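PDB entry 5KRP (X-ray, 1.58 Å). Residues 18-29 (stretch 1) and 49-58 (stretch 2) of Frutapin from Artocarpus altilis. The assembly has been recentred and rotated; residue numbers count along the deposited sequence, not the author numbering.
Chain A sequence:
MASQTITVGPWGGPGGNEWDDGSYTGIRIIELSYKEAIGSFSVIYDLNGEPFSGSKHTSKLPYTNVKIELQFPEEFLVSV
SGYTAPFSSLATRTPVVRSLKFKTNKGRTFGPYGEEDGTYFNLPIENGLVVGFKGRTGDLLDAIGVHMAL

Stretch 1, residues 18-29: EWDDGSYTGIRI
Stretch 2 (49-58) GEPFSGSKHT

Stretch 1 and stretch 2 of this frutapin chain run roughly antiparallel: the CA of W19 has its nearest partner in the CA of H57 (8.1 Å), D21 CA in G54 CA (6.3 Å), Y24 CA in F52 CA (8.6 Å) and T25 CA in G49 CA (8.0 Å), but past the corner R28 CA lies nearest P51 CA (7.2 Å), out of order. The one direct hydrogen bond joins side chains, and part of the 470 Å² contact is side chain against backbone.

E18, W19 and D20 continue a strand begun earlier. W19 (phi/psi -149/155, chi1 p, chi2 -95°) points toward the partner and lays its five-membered ring against the H57 imidazole (-122/77, chi1 m, chi2 -70°) as a face-to-face stack, planes at 9°. D20 points away; its OD1 accepts from G22 N at 2.9 Å. D21 (-69/-17, chi1 m, chi2 -20°) starts sideways, yet its carboxylate reaches across. H57 NE2 donates to D21 OD1 at 2.8 Å, near the imidazole plane, so one ring uses its face for tryptophan and its edge for aspartate. A water donates to D21 OD2 (2.8 Å) and S55 O (2.7 Å). At G54 (-73/164) an ideal CB would sit 3.3 Å from D21 OD2.

G22, at phi 77°, suits glycine. Y24 (-141/-160, chi1 m, chi2 82°) donates from OH to D21 O at 2.7 Å, while its ring meets F52 (-140/115, chi1 t, chi2 -75°), in strand 50-53, obliquely: Y24 CE2 lies 3.5 Å from F52 CD1. T25 (-106/-7, chi1 p) points toward G49 (92/-3), where a CB would jam against the preceding carbonyl O.

G26 and I27 are extended again; the chain turns at R28 (-103/-54; chi1 m, chi2 t, chi3 t, chi4 -82°). Its guanidinium covers P51 (-57/146) N with one face, R28 NE to P51 N 3.6 Å; R28 CD lies 3.9 Å from P51 CB. R28 NH2 approaches G49 O at 3.1 Å, too poorly angled for a hydrogen bond; NE and NH2 bond elsewhere in the structure.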

ATOM      1  N   GLU A  18     -13.949 -19.867 -12.487  1.00 17.28           N
ATOM      2  CA  GLU A  18     -13.198 -18.859 -11.744  1.00 19.90           C
ATOM      3  C   GLU A  18     -12.577 -17.824 -12.730  1.00 19.45           C
ATOM      4  O   GLU A  18     -12.060 -18.194 -13.810  1.00 18.40           O
ATOM      5  CB  GLU A  18     -12.038 -19.461 -10.972  1.00 19.39           C
ATOM      6  CG  GLU A  18     -12.453 -20.609 -10.019  1.00 22.85           C
ATOM      7  CD  GLU A  18     -13.196 -20.190  -8.756  1.00 23.77           C
ATOM      8  OE1 GLU A  18     -13.155 -18.972  -8.391  1.00 22.97           O
ATOM      9  OE2 GLU A  18     -13.868 -21.114  -8.132  1.00 20.95           O
ATOM     10  N   TRP A  19     -12.599 -16.552 -12.326  1.00 16.62           N
ATOM     11  CA  TRP A  19     -11.916 -15.502 -13.094  1.00 16.81           C
ATOM     12  C   TRP A  19     -11.432 -14.433 -12.163  1.00 15.23           C
ATOM     13  O   TRP A  19     -11.949 -14.262 -11.050  1.00 15.11           O
ATOM     14  CB  TRP A  19     -12.784 -14.897 -14.183  1.00 16.05           C
ATOM     15  CG  TRP A  19     -14.104 -14.315 -13.762  1.00 16.78           C
ATOM     16  CD1 TRP A  19     -15.302 -14.946 -13.780  1.00 17.49           C
ATOM     17  CD2 TRP A  19     -14.390 -12.964 -13.305  1.00 16.36           C
ATOM     18  NE1 TRP A  19     -16.289 -14.125 -13.363  1.00 17.62           N
ATOM     19  CE2 TRP A  19     -15.759 -12.907 -13.030  1.00 15.87           C
ATOM     20  CE3 TRP A  19     -13.587 -11.803 -13.060  1.00 16.23           C
ATOM     21  CZ2 TRP A  19     -16.401 -11.725 -12.574  1.00 15.45           C
ATOM     22  CZ3 TRP A  19     -14.189 -10.654 -12.646  1.00 14.99           C
ATOM     23  CH2 TRP A  19     -15.573 -10.595 -12.375  1.00 16.07           C
ATOM     24  N   ASP A  20     -10.401 -13.736 -12.628  1.00 15.76           N
ATOM     25  CA  ASP A  20      -9.796 -12.648 -11.870  1.00 15.38           C
ATOM     26  C   ASP A  20      -9.220 -11.618 -12.816  1.00 14.98           C
ATOM     27  O   ASP A  20      -8.300 -11.954 -13.530  1.00 16.98           O
ATOM     28  CB  ASP A  20      -8.781 -13.163 -10.859  1.00 17.18           C
ATOM     29  CG  ASP A  20      -8.240 -12.057  -9.949  1.00 19.48           C
ATOM     30  OD1 ASP A  20      -8.531 -10.843 -10.123  1.00 15.33           O
ATOM     31  OD2 ASP A  20      -7.717 -12.427  -8.871  1.00 23.53           O
ATOM     32  N   ASP A  21      -9.854 -10.415 -12.921  1.00 16.20           N
ATOM     33  CA  ASP A  21      -9.370  -9.399 -13.847  1.00 15.64           C
ATOM     34  C   ASP A  21      -8.016  -8.823 -13.412  1.00 16.61           C
ATOM     35  O   ASP A  21      -7.303  -8.249 -14.221  1.00 16.35           O
ATOM     36  CB  ASP A  21     -10.349  -8.252 -14.023  1.00 15.12           C
ATOM     37  CG  ASP A  21     -11.632  -8.632 -14.788  1.00 15.53           C
ATOM     38  OD1 ASP A  21     -11.604  -9.651 -15.506  1.00 17.40           O
ATOM     39  OD2 ASP A  21     -12.591  -7.804 -14.716  1.00 17.33           O
ATOM     40  N   GLY A  22      -7.644  -9.029 -12.157  1.00 13.12           N
ATOM     41  CA  GLY A  22      -6.448  -8.400 -11.611  1.00 15.85           C
ATOM     42  C   GLY A  22      -6.704  -6.923 -11.284  1.00 13.98           C
ATOM     43  O   GLY A  22      -7.875  -6.531 -11.098  1.00 17.32           O
ATOM     44  N   SER A  23      -5.617  -6.113 -11.168  1.00 14.89           N
ATOM     45  CA  SER A  23      -5.719  -4.789 -10.623  1.00 15.51           C
ATOM     46  C   SER A  23      -5.210  -3.762 -11.605  1.00 14.44           C
ATOM     47  O   SER A  23      -4.296  -4.051 -12.378  1.00 14.00           O
ATOM     48  CB  SER A  23      -4.936  -4.687  -9.281  1.00 19.06           C
ATOM     49  OG  SER A  23      -5.630  -5.514  -8.277  1.00 21.62           O
ATOM     50  N   TYR A  24      -5.777  -2.589 -11.486  1.00 14.53           N
ATOM     51  CA  TYR A  24      -5.589  -1.428 -12.433  1.00 15.56           C
ATOM     52  C   TYR A  24      -5.529  -0.141 -11.588  1.00 16.53           C
ATOM     53  O   TYR A  24      -5.182  -0.159 -10.355  1.00 17.27           O
ATOM     54  CB  TYR A  24      -6.738  -1.409 -13.510  1.00 16.22           C
ATOM     55  CG  TYR A  24      -6.897  -2.731 -14.211  1.00 15.40           C
ATOM     56  CD1 TYR A  24      -7.624  -3.746 -13.631  1.00 15.54           C
ATOM     57  CD2 TYR A  24      -6.289  -2.973 -15.437  1.00 17.23           C
ATOM     58  CE1 TYR A  24      -7.730  -4.987 -14.257  1.00 15.30           C
ATOM     59  CE2 TYR A  24      -6.426  -4.209 -16.087  1.00 18.17           C
ATOM     60  CZ  TYR A  24      -7.132  -5.222 -15.491  1.00 16.64           C
ATOM     61  OH  TYR A  24      -7.237  -6.440 -16.158  1.00 18.22           O
ATOM     62  N   THR A  25      -5.784   1.003 -12.211  1.00 15.62           N
ATOM     63  CA  THR A  25      -5.753   2.272 -11.469  1.00 17.77           C
ATOM     64  C   THR A  25      -7.080   2.868 -11.176  1.00 16.91           C
ATOM     65  O   THR A  25      -7.203   3.867 -10.453  1.00 18.55           O
ATOM     66  CB  THR A  25      -4.765   3.287 -12.129  1.00 22.78           C
ATOM     67  OG1 THR A  25      -5.020   3.399 -13.493  1.00 23.93           O
ATOM     68  CG2 THR A  25      -3.379   2.700 -12.081  1.00 27.22           C
ATOM     69  N   GLY A  26      -8.147   2.281 -11.732  1.00 15.35           N
ATOM     70  CA  GLY A  26      -9.492   2.784 -11.471  1.00 14.81           C
ATOM     71  C   GLY A  26     -10.511   2.106 -12.403  1.00 15.76           C
ATOM     72  O   GLY A  26     -10.189   1.116 -13.080  1.00 16.01           O
ATOM     73  N   ILE A  27     -11.727   2.626 -12.305  1.00 15.19           N
ATOM     74  CA  ILE A  27     -12.918   2.112 -13.030  1.00 17.42           C
ATOM     75  C   ILE A  27     -13.509   3.239 -13.903  1.00 16.35           C
ATOM     76  O   ILE A  27     -13.868   4.297 -13.408  1.00 18.13           O
ATOM     77  CB  ILE A  27     -13.979   1.617 -12.053  1.00 16.64           C
ATOM     78  CG1 ILE A  27     -13.428   0.630 -11.003  1.00 19.90           C
ATOM     79  CG2 ILE A  27     -15.157   0.931 -12.785  1.00 18.04           C
ATOM     80  CD1 ILE A  27     -12.721  -0.616 -11.493  1.00 21.19           C
ATOM     81  N   ARG A  28     -13.716   2.902 -15.152  1.00 17.07           N
ATOM     82  CA  ARG A  28     -14.393   3.781 -16.108  1.00 16.86           C
ATOM     83  C   ARG A  28     -15.831   3.344 -16.363  1.00 18.40           C
ATOM     84  O   ARG A  28     -16.724   4.127 -16.214  1.00 19.96           O
ATOM     85  CB  ARG A  28     -13.609   3.801 -17.397  1.00 19.05           C
ATOM     86  CG  ARG A  28     -12.354   4.704 -17.314  1.00 21.01           C
ATOM     87  CD  ARG A  28     -11.421   4.437 -18.464  1.00 21.17           C
ATOM     88  NE  ARG A  28     -10.258   5.316 -18.444  1.00 23.04           N
ATOM     89  CZ  ARG A  28     -10.204   6.563 -18.891  1.00 31.41           C
ATOM     90  NH1 ARG A  28     -11.289   7.150 -19.398  1.00 27.95           N
ATOM     91  NH2 ARG A  28      -9.043   7.255 -18.755  1.00 31.91           N
ATOM     92  N   ILE A  29     -16.015   2.077 -16.738  1.00 18.09           N
ATOM     93  CA  ILE A  29     -17.364   1.551 -17.109  1.00 19.19           C
ATOM     94  C   ILE A  29     -17.525   0.174 -16.563  1.00 17.54           C
ATOM     95  O   ILE A  29     -16.641  -0.710 -16.711  1.00 18.73           O
ATOM     96  CB  ILE A  29     -17.560   1.522 -18.654  1.00 21.21           C
ATOM     97  CG1 ILE A  29     -17.510   2.936 -19.257  1.00 24.92           C
ATOM     98  CG2 ILE A  29     -18.858   0.783 -19.101  1.00 22.99           C
ATOM     99  CD1 ILE A  29     -17.212   2.981 -20.756  1.00 25.17           C
ATOM    100  N   GLY A  49      -4.354   6.200 -16.808  1.00 18.89           N
ATOM    101  CA  GLY A  49      -4.991   7.303 -17.608  1.00 20.42           C
ATOM    102  C   GLY A  49      -5.615   6.932 -18.955  1.00 25.75           C
ATOM    103  O   GLY A  49      -6.162   7.815 -19.643  1.00 25.33           O
ATOM    104  N   GLU A  50      -5.497   5.663 -19.366  1.00 22.21           N
ATOM    105  CA  GLU A  50      -6.094   5.198 -20.613  1.00 22.73           C
ATOM    106  C   GLU A  50      -7.059   4.035 -20.269  1.00 20.20           C
ATOM    107  O   GLU A  50      -6.789   3.212 -19.340  1.00 20.51           O
ATOM    108  CB  GLU A  50      -5.049   4.774 -21.636  1.00 25.99           C
ATOM    109  CG  GLU A  50      -4.182   5.947 -22.190  1.00 34.37           C
ATOM    110  CD  GLU A  50      -5.003   7.024 -22.977  1.00 42.87           C
ATOM    111  OE1 GLU A  50      -6.047   6.698 -23.595  1.00 51.40           O
ATOM    112  OE2 GLU A  50      -4.643   8.230 -22.973  1.00 48.24           O
ATOM    113  N   PRO A  51      -8.176   3.945 -20.984  1.00 21.49           N
ATOM    114  CA  PRO A  51      -9.002   2.744 -20.838  1.00 19.83           C
ATOM    115  C   PRO A  51      -8.303   1.390 -21.134  1.00 19.90           C
ATOM    116  O   PRO A  51      -7.422   1.280 -21.990  1.00 18.72           O
ATOM    117  CB  PRO A  51     -10.138   2.920 -21.847  1.00 24.42           C
ATOM    118  CG  PRO A  51      -9.797   4.063 -22.714  1.00 26.96           C
ATOM    119  CD  PRO A  51      -8.606   4.768 -22.124  1.00 22.51           C
ATOM    120  N   PHE A  52      -8.697   0.348 -20.397  1.00 17.78           N
ATOM    121  CA  PHE A  52      -8.216  -0.972 -20.645  1.00 17.61           C
ATOM    122  C   PHE A  52      -9.426  -1.935 -20.471  1.00 19.50           C
ATOM    123  O   PHE A  52     -10.036  -1.972 -19.388  1.00 20.13           O
ATOM    124  CB  PHE A  52      -7.116  -1.371 -19.659  1.00 19.80           C
ATOM    125  CG  PHE A  52      -6.547  -2.778 -19.868  1.00 19.41           C
ATOM    126  CD1 PHE A  52      -7.279  -3.925 -19.479  1.00 19.92           C
ATOM    127  CD2 PHE A  52      -5.305  -2.955 -20.422  1.00 20.04           C
ATOM    128  CE1 PHE A  52      -6.763  -5.221 -19.656  1.00 19.39           C
ATOM    129  CE2 PHE A  52      -4.780  -4.252 -20.612  1.00 22.38           C
ATOM    130  CZ  PHE A  52      -5.526  -5.386 -20.226  1.00 20.99           C
ATOM    131  N   SER A  53      -9.839  -2.605 -21.559  1.00 20.59           N
ATOM    132  CA  SER A  53     -11.031  -3.499 -21.467  1.00 21.63           C
ATOM    133  C   SER A  53     -10.657  -4.759 -20.780  1.00 18.69           C
ATOM    134  O   SER A  53      -9.789  -5.515 -21.241  1.00 20.99           O
ATOM    135  CB  SER A  53     -11.610  -3.823 -22.860  1.00 24.52           C
ATOM    136  OG  SER A  53     -11.897  -2.619 -23.502  1.00 27.71           O
ATOM    137  N   GLY A  54     -11.348  -5.055 -19.681  1.00 20.40           N
ATOM    138  CA  GLY A  54     -11.159  -6.383 -19.044  1.00 21.60           C
ATOM    139  C   GLY A  54     -11.801  -7.476 -19.867  1.00 22.77           C
ATOM    140  O   GLY A  54     -12.598  -7.199 -20.781  1.00 20.08           O
ATOM    141  N   SER A  55     -11.422  -8.702 -19.569  1.00 24.47           N
ATOM    142  CA  SER A  55     -12.017  -9.840 -20.207  1.00 23.76           C
ATOM    143  C   SER A  55     -13.496  -9.814 -19.953  1.00 23.22           C
ATOM    144  O   SER A  55     -13.946  -9.441 -18.903  1.00 21.47           O
ATOM    145  CB  SER A  55     -11.456 -11.162 -19.655  1.00 29.68           C
ATOM    146  OG  SER A  55     -10.076 -11.323 -19.933  1.00 33.38           O
ATOM    147  N   LYS A  56     -14.262 -10.266 -20.932  1.00 21.22           N
ATOM    148  CA  LYS A  56     -15.711 -10.433 -20.764  1.00 22.79           C
ATOM    149  C   LYS A  56     -16.035 -11.670 -19.932  1.00 19.59           C
ATOM    150  O   LYS A  56     -15.373 -12.687 -20.045  1.00 22.06           O
ATOM    151  CB  LYS A  56     -16.381 -10.532 -22.163  1.00 28.50           C
ATOM    152  CG  LYS A  56     -16.164  -9.349 -23.075  1.00 30.23           C
ATOM    153  CD  LYS A  56     -16.873  -8.123 -22.531  1.00 36.32           C
ATOM    154  CE  LYS A  56     -16.771  -6.867 -23.418  1.00 41.20           C
ATOM    155  NZ  LYS A  56     -16.526  -5.610 -22.589  1.00 41.58           N
ATOM    156  N   HIS A  57     -16.984 -11.554 -19.033  1.00 17.84           N
ATOM    157  CA  HIS A  57     -17.522 -12.703 -18.253  1.00 17.44           C
ATOM    158  C   HIS A  57     -19.040 -12.741 -18.549  1.00 17.68           C
ATOM    159  O   HIS A  57     -19.904 -12.333 -17.769  1.00 18.53           O
ATOM    160  CB  HIS A  57     -17.176 -12.530 -16.758  1.00 18.40           C
ATOM    161  CG  HIS A  57     -15.742 -12.110 -16.573  1.00 16.65           C
ATOM    162  ND1 HIS A  57     -14.709 -12.972 -16.840  1.00 19.54           N
ATOM    163  CD2 HIS A  57     -15.175 -10.960 -16.139  1.00 17.58           C
ATOM    164  CE1 HIS A  57     -13.552 -12.355 -16.638  1.00 17.54           C
ATOM    165  NE2 HIS A  57     -13.807 -11.132 -16.233  1.00 16.60           N
ATOM    166  N   THR A  58     -19.312 -13.256 -19.742  1.00 19.42           N
ATOM    167  CA  THR A  58     -20.610 -13.151 -20.356  1.00 20.59           C
ATOM    168  C   THR A  58     -21.455 -14.354 -19.925  1.00 19.57           C
ATOM    169  O   THR A  58     -20.971 -15.508 -19.951  1.00 21.13           O
ATOM    170  CB  THR A  58     -20.405 -13.114 -21.888  1.00 24.34           C
ATOM    171  OG1 THR A  58     -19.660 -11.921 -22.215  1.00 25.48           O
ATOM    172  CG2 THR A  58     -21.740 -13.049 -22.638  1.00 25.12           C
TER
HETATM  173  O   HOH W   1     -13.971  -7.438 -17.073  1.00 20.46           O